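Local coordinates for protein putative NADP oxidoreductase BF3122 (Bacteroides fragilis, PDB 3D1L) that is a putative oxidoreductase that probably binds NADP through an N-terminal Rossmann-type domain, its physiological substrate being unknown, at residues Leu15-Gly19 / Gln38-Arg42. Residue numbers count along the deposited sequence, not the author numbering.
Sequences LIGAG and QVYSR
The first beta-alpha-beta unit of a Rossmann fold brings the ends of two parallel strands side by side, and residues 15-19 and 38-42 are a worked example. L15 and I16 are extended and pair in parallel register with V39 and Y40, CA to CA 4.8 Å in each pair. Three backbone hydrogen bonds hold the ladder: L15 N to Q38 O (3.2 Å), Y40 N to L15 O (2.8 Å) and G17 N to Y40 O (2.8 Å), the last just past the strand end. At G17 (phi/psi 113/137) the chain leaves the sheet, and a CB there would jam against the preceding carbonyl; G19 then takes the N-cap of helix 20-31.

On one face of the sheet I16 (chi1 m, chi2 m) sets CG2 3.6 Å from CD2 of Y40 (chi1 t), and helix 78-89 packs on both side chains. L15 and V39 share the opposite face, where A18, beyond the strand, lays CB 3.8 Å from V39 CG1 and 3.9 Å from S41 CB; L50 of helix 44-53 touches L15 and A18. One water accepts from A18 N (3.1 Å) and meets S41 OG (2.8 Å), linking the two loops.

G17 and G19 fit the glycines of a GxGxxA pattern, so a hydrogen-bonded ladder with buried, largely apolar side chains, ending in a glycine-bearing turn and polar S41-R42, is consistent with the dinucleotide-binding end of the strands, as in other NADP-binding Rossmann domains.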
ATOM      1  N   LEU B  15      30.963   6.357  -1.702  1.00 41.39           N
ATOM      2  CA  LEU B  15      29.806   5.797  -2.402  1.00 41.84           C
ATOM      3  C   LEU B  15      29.955   6.027  -3.869  1.00 40.76           C
ATOM      4  O   LEU B  15      30.157   7.174  -4.299  1.00 41.51           O
ATOM      5  CB  LEU B  15      28.492   6.421  -1.915  1.00 43.12           C
ATOM      6  CG  LEU B  15      28.218   6.661  -0.417  1.00 47.64           C
ATOM      7  CD1 LEU B  15      26.736   6.856  -0.341  1.00 53.63           C
ATOM      8  CD2 LEU B  15      28.582   5.523   0.496  1.00 47.40           C
ATOM      9  N   ILE B  16      29.866   4.942  -4.644  1.00 39.74           N
ATOM     10  CA  ILE B  16      29.901   5.001  -6.096  1.00 38.21           C
ATOM     11  C   ILE B  16      28.460   4.739  -6.515  1.00 37.92           C
ATOM     12  O   ILE B  16      27.998   3.575  -6.553  1.00 37.20           O
ATOM     13  CB  ILE B  16      30.896   3.967  -6.747  1.00 38.69           C
ATOM     14  CG1 ILE B  16      32.352   4.089  -6.230  1.00 39.50           C
ATOM     15  CG2 ILE B  16      30.878   4.074  -8.241  1.00 37.96           C
ATOM     16  CD1 ILE B  16      33.011   5.455  -6.374  1.00 42.80           C
ATOM     17  N   GLY B  17      27.736   5.817  -6.789  1.00 36.44           N
ATOM     18  CA  GLY B  17      26.301   5.717  -7.023  1.00 36.99           C
ATOM     19  C   GLY B  17      25.538   6.412  -5.895  1.00 37.83           C
ATOM     20  O   GLY B  17      25.881   6.260  -4.713  1.00 37.90           O
ATOM     21  N   ALA B  18      24.504   7.172  -6.255  1.00 37.35           N
ATOM     22  CA  ALA B  18      23.832   8.050  -5.304  1.00 37.74           C
ATOM     23  C   ALA B  18      22.303   7.932  -5.409  1.00 38.09           C
ATOM     24  O   ALA B  18      21.604   8.900  -5.109  1.00 38.48           O
ATOM     25  CB  ALA B  18      24.277   9.499  -5.524  1.00 37.13           C
ATOM     26  N   GLY B  19      21.799   6.757  -5.818  1.00 37.89           N
ATOM     27  CA  GLY B  19      20.361   6.541  -6.045  1.00 37.41           C
ATOM     28  C   GLY B  19      19.617   6.380  -4.733  1.00 37.95           C
ATOM     29  O   GLY B  19      20.129   6.806  -3.680  1.00 37.84           O
ATOM     30  N   GLN B  38      33.349  11.046   0.140  1.00 44.42           N
ATOM     31  CA  GLN B  38      32.770  11.591  -1.074  1.00 44.04           C
ATOM     32  C   GLN B  38      31.809  10.646  -1.749  1.00 44.04           C
ATOM     33  O   GLN B  38      31.772   9.442  -1.484  1.00 44.08           O
ATOM     34  CB  GLN B  38      33.828  12.050  -2.087  1.00 44.85           C
ATOM     35  CG  GLN B  38      34.482  10.932  -2.792  1.00 44.92           C
ATOM     36  CD  GLN B  38      35.087  11.285  -4.121  1.00 43.30           C
ATOM     37  OE1 GLN B  38      35.408  10.388  -4.865  1.00 46.66           O
ATOM     38  NE2 GLN B  38      35.277  12.563  -4.420  1.00 43.75           N
ATOM     39  N   VAL B  39      31.024  11.232  -2.637  1.00 43.24           N
ATOM     40  CA  VAL B  39      29.975  10.548  -3.349  1.00 41.76           C
ATOM     41  C   VAL B  39      30.286  10.740  -4.820  1.00 41.87           C
ATOM     42  O   VAL B  39      30.590  11.852  -5.251  1.00 40.01           O
ATOM     43  CB  VAL B  39      28.601  11.228  -3.017  1.00 41.97           C
ATOM     44  CG1 VAL B  39      27.461  10.738  -3.940  1.00 41.36           C
ATOM     45  CG2 VAL B  39      28.245  11.040  -1.534  1.00 40.56           C
ATOM     46  N   TYR B  40      30.187   9.652  -5.587  1.00 42.31           N
ATOM     47  CA  TYR B  40      30.228   9.708  -7.035  1.00 41.79           C
ATOM     48  C   TYR B  40      28.827   9.429  -7.594  1.00 42.82           C
ATOM     49  O   TYR B  40      28.111   8.541  -7.106  1.00 43.02           O
ATOM     50  CB  TYR B  40      31.225   8.688  -7.607  1.00 41.11           C
ATOM     51  CG  TYR B  40      30.944   8.416  -9.057  1.00 40.40           C
ATOM     52  CD1 TYR B  40      31.526   9.204 -10.058  1.00 37.28           C
ATOM     53  CD2 TYR B  40      30.032   7.417  -9.432  1.00 39.55           C
ATOM     54  CE1 TYR B  40      31.245   8.983 -11.385  1.00 38.97           C
ATOM     55  CE2 TYR B  40      29.721   7.200 -10.766  1.00 38.74           C
ATOM     56  CZ  TYR B  40      30.333   7.990 -11.732  1.00 39.48           C
ATOM     57  OH  TYR B  40      30.052   7.769 -13.052  1.00 40.76           O
ATOM     58  N   SER B  41      28.434  10.173  -8.627  1.00 43.61           N
ATOM     59  CA  SER B  41      27.231   9.838  -9.386  1.00 44.35           C
ATOM     60  C   SER B  41      27.453  10.257 -10.804  1.00 44.97           C
ATOM     61  O   SER B  41      28.276  11.135 -11.053  1.00 44.35           O
ATOM     62  CB  SER B  41      26.016  10.571  -8.820  1.00 44.52           C
ATOM     63  OG  SER B  41      24.831  10.203  -9.492  1.00 46.66           O
ATOM     64  N   ARG B  42      26.718   9.641 -11.730  1.00 46.07           N
ATOM     65  CA  ARG B  42      26.821  10.032 -13.130  0.50 46.90           C
ATOM     66  C   ARG B  42      26.283  11.454 -13.378  1.00 46.84           C
ATOM     67  O   ARG B  42      26.804  12.169 -14.238  1.00 46.82           O
ATOM     68  CB  ARG B  42      26.206   8.955 -14.051  0.50 46.89           C
ATOM     69  CG  ARG B  42      27.203   7.818 -14.319  0.50 47.71           C
ATOM     70  CD  ARG B  42      26.598   6.418 -14.597  0.50 48.18           C
ATOM     71  NE  ARG B  42      25.769   5.891 -13.512  0.50 49.32           N
ATOM     72  CZ  ARG B  42      24.457   5.672 -13.610  0.50 50.56           C
ATOM     73  NH1 ARG B  42      23.804   5.915 -14.748  0.50 50.55           N
ATOM     74  NH2 ARG B  42      23.789   5.197 -12.564  0.50 51.88           N
TER
HETATM   75  O   HOH W   1      23.931   7.552  -9.253  1.00 55.79           O